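Local coordinates for ParB domain protein nuclease (Sulfolobus solfataricus, PDB 5K5D) that probably takes part in archaeal DNA partition as a ParB-N domain protein with likely nuclease activity, at residues B[30-35]-B[102-107]. The protein carries 4 engineered substitutions. Sequence-based numbering, arbitrary orientation.
With CIT (citric acid), chain E.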
loop_
_atom_site.group_PDB
_atom_site.type_symbol
_atom_site.label_atom_id
_atom_site.label_comp_id
_atom_site.label_asym_id
_atom_site.label_seq_id
_atom_site.Cartn_x
_atom_site.Cartn_y
_atom_site.Cartn_z
ATOM N N PRO B 30 -0.960 0.522 -7.401
ATOM C CA PRO B 30 -2.359 0.606 -7.829
ATOM C C PRO B 30 -2.487 1.417 -9.114
ATOM O O PRO B 30 -1.805 2.433 -9.271
ATOM C CB PRO B 30 -3.036 1.344 -6.669
ATOM C CG PRO B 30 -2.160 1.076 -5.483
ATOM C CD PRO B 30 -0.765 1.043 -6.036
ATOM N N SER B 31 -3.345 0.966 -10.023
ATOM C CA SER B 31 -3.559 1.657 -11.287
ATOM C C SER B 31 -4.012 3.092 -11.048
ATOM O O SER B 31 -4.820 3.359 -10.161
ATOM C CB SER B 31 -4.591 0.915 -12.136
ATOM O OG SER B 31 -5.825 0.810 -11.449
ATOM N N ASN B 32 -3.479 4.012 -11.842
ATOM C CA ASN B 32 -3.790 5.425 -11.691
ATOM C C ASN B 32 -3.908 6.126 -13.041
ATOM O O ASN B 32 -3.938 5.472 -14.086
ATOM C CB ASN B 32 -2.737 6.106 -10.818
ATOM C CG ASN B 32 -1.326 5.760 -11.237
ATOM O OD1 ASN B 32 -0.770 6.382 -12.138
ATOM N ND2 ASN B 32 -0.743 4.756 -10.589
ATOM N N ASN B 33 -3.979 7.454 -13.015
ATOM C CA ASN B 33 -4.194 8.230 -14.236
ATOM C C ASN B 33 -2.946 8.967 -14.707
ATOM O O ASN B 33 -3.040 10.009 -15.353
ATOM C CB ASN B 33 -5.341 9.229 -14.044
ATOM C CG ASN B 33 -6.665 8.550 -13.752
ATOM O OD1 ASN B 33 -6.867 7.382 -14.096
ATOM N ND2 ASN B 33 -7.579 9.277 -13.115
ATOM N N SER B 34 -1.779 8.420 -14.390
ATOM C CA SER B 34 -0.527 9.118 -14.661
ATOM C C SER B 34 0.116 8.706 -15.980
ATOM O O SER B 34 1.183 9.211 -16.332
ATOM C CB SER B 34 0.462 8.907 -13.514
ATOM O OG SER B 34 0.929 7.569 -13.478
ATOM N N ARG B 35 -0.530 7.799 -16.713
ATOM C CA ARG B 35 0.055 7.290 -17.953
ATOM C C ARG B 35 0.328 8.386 -18.981
ATOM O O ARG B 35 1.453 8.522 -19.459
ATOM C CB ARG B 35 -0.797 6.189 -18.585
ATOM C CG ARG B 35 -0.110 5.561 -19.795
ATOM C CD ARG B 35 -0.939 4.483 -20.468
ATOM N NE ARG B 35 -0.189 3.850 -21.551
ATOM C CZ ARG B 35 0.469 2.699 -21.435
ATOM N NH1 ARG B 35 0.462 2.040 -20.284
ATOM N NH2 ARG B 35 1.129 2.203 -22.474
ATOM N N GLY B 102 5.699 6.066 -3.006
ATOM C CA GLY B 102 4.976 6.579 -1.853
ATOM C C GLY B 102 4.824 8.091 -1.806
ATOM O O GLY B 102 3.807 8.600 -1.338
ATOM N N VAL B 103 5.836 8.810 -2.285
ATOM C CA VAL B 103 5.814 10.273 -2.291
ATOM C C VAL B 103 5.167 10.829 -3.563
ATOM O O VAL B 103 4.817 12.007 -3.632
ATOM C CB VAL B 103 7.243 10.856 -2.144
ATOM C CG1 VAL B 103 7.232 12.367 -2.318
ATOM C CG2 VAL B 103 7.834 10.482 -0.802
ATOM N N ARG B 104 5.000 9.968 -4.563
ATOM C CA ARG B 104 4.508 10.379 -5.877
ATOM C C ARG B 104 3.166 11.120 -5.818
ATOM O O ARG B 104 2.241 10.702 -5.125
ATOM C CB ARG B 104 4.419 9.168 -6.809
ATOM C CG ARG B 104 4.454 9.512 -8.285
ATOM C CD ARG B 104 5.183 8.443 -9.082
ATOM N NE ARG B 104 4.477 7.169 -9.060
ATOM C CZ ARG B 104 3.697 6.733 -10.043
ATOM N NH1 ARG B 104 3.527 7.470 -11.130
ATOM N NH2 ARG B 104 3.087 5.559 -9.940
ATOM N N ARG B 105 3.072 12.220 -6.558
ATOM C CA ARG B 105 1.884 13.066 -6.527
ATOM C C ARG B 105 0.774 12.549 -7.437
ATOM O O ARG B 105 -0.406 12.793 -7.183
ATOM C CB ARG B 105 2.245 14.505 -6.900
ATOM C CG ARG B 105 2.932 14.634 -8.248
ATOM C CD ARG B 105 3.848 15.849 -8.287
ATOM N NE ARG B 105 4.676 15.949 -7.087
ATOM C CZ ARG B 105 5.650 15.101 -6.769
ATOM N NH1 ARG B 105 5.924 14.068 -7.558
ATOM N NH2 ARG B 105 6.346 15.279 -5.653
ATOM N N GLN B 106 1.146 11.835 -8.492
ATOM C CA GLN B 106 0.153 11.264 -9.393
ATOM C C GLN B 106 -0.756 10.275 -8.661
ATOM O O GLN B 106 -1.786 9.859 -9.193
ATOM C CB GLN B 106 0.820 10.579 -10.588
ATOM C CG GLN B 106 1.766 11.463 -11.375
ATOM C CD GLN B 106 3.220 11.101 -11.139
ATOM O OE1 GLN B 106 3.790 10.273 -11.853
ATOM N NE2 GLN B 106 3.828 11.720 -10.130
ATOM N N LEU B 107 -0.370 9.901 -7.443
ATOM C CA LEU B 107 -1.152 8.955 -6.650
ATOM C C LEU B 107 -1.927 9.652 -5.528
ATOM O O LEU B 107 -1.339 10.349 -4.699
ATOM C CB LEU B 107 -0.246 7.867 -6.064
ATOM C CG LEU B 107 0.187 6.712 -6.972
ATOM C CD1 LEU B 107 0.647 7.214 -8.331
ATOM C CD2 LEU B 107 1.281 5.888 -6.300
HETATM C C1 CIT E . 3.027 3.858 -12.588
HETATM O O1 CIT E . 2.909 3.795 -13.828
HETATM O O2 CIT E . 1.996 3.961 -11.890
HETATM C C2 CIT E . 4.389 3.816 -11.934
HETATM C C3 CIT E . 5.341 2.828 -12.600
HETATM O O7 CIT E . 4.603 1.713 -13.177
HETATM C C4 CIT E . 6.365 2.368 -11.572
HETATM C C5 CIT E . 6.151 0.935 -11.152
HETATM O O3 CIT E . 5.493 0.671 -10.120
HETATM O O4 CIT E . 6.659 0.008 -11.828
HETATM C C6 CIT E . 6.136 3.538 -13.681
HETATM O O5 CIT E . 6.318 3.017 -14.802
HETATM O O6 CIT E . 6.632 4.656 -13.446
#
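On one face of the R104 guanidinium rests L107 CD1, 3.3 Å above the plane and shifted toward the rim, while the edge meets O2 of a bound citrate and, near the plane, S34 OG. Arginine suits this place because its flat end offers several N-H groups at once: NH2 donates to citrate O2 (2.7 Å), and NH1 donates to Q106 OE1 at 2.9 Å, approaching from above the glutamine's carbonyl plane. CG lies anti to the backbone N (chi1 -157°), carrying the chain on toward 30-35, and bends at chi2 and chi3 turn the guanidinium.

No hydrogen bond joins the two segments directly; citrate, probably an additive of crystal growth, bridges them, since N32 ND2 also donates to O2 (3.1 Å, nearly straight at 164°). The same amide nitrogen donates to P30 O, and OD1 accepts the S34 backbone N-H on a lone pair, an Asx turn; the two bonds together hold the amide's rotation. An alanine in place of N32 has neither OD1 nor ND2, and would probably leave the S34 N-H and P30 O without their mates and the loop freer to move.

The short side chain of S34 suits the close approach of its CB to Q106 CB (3.4 Å), and branched L107 lays CD1 against N32 ND2 (3.6 Å).

Citrate is also bound by backbone N-H groups of G62, Y63 and R65 and by T64 OG1, where strand 59-61 gives way to helix 63-71. Within the ParB-like N-terminal region, the loop between helices 23-26 and 37-45 meets the one linking helix 90-99 to helix 109-128, whose L115 and E111 touch P30 and N32.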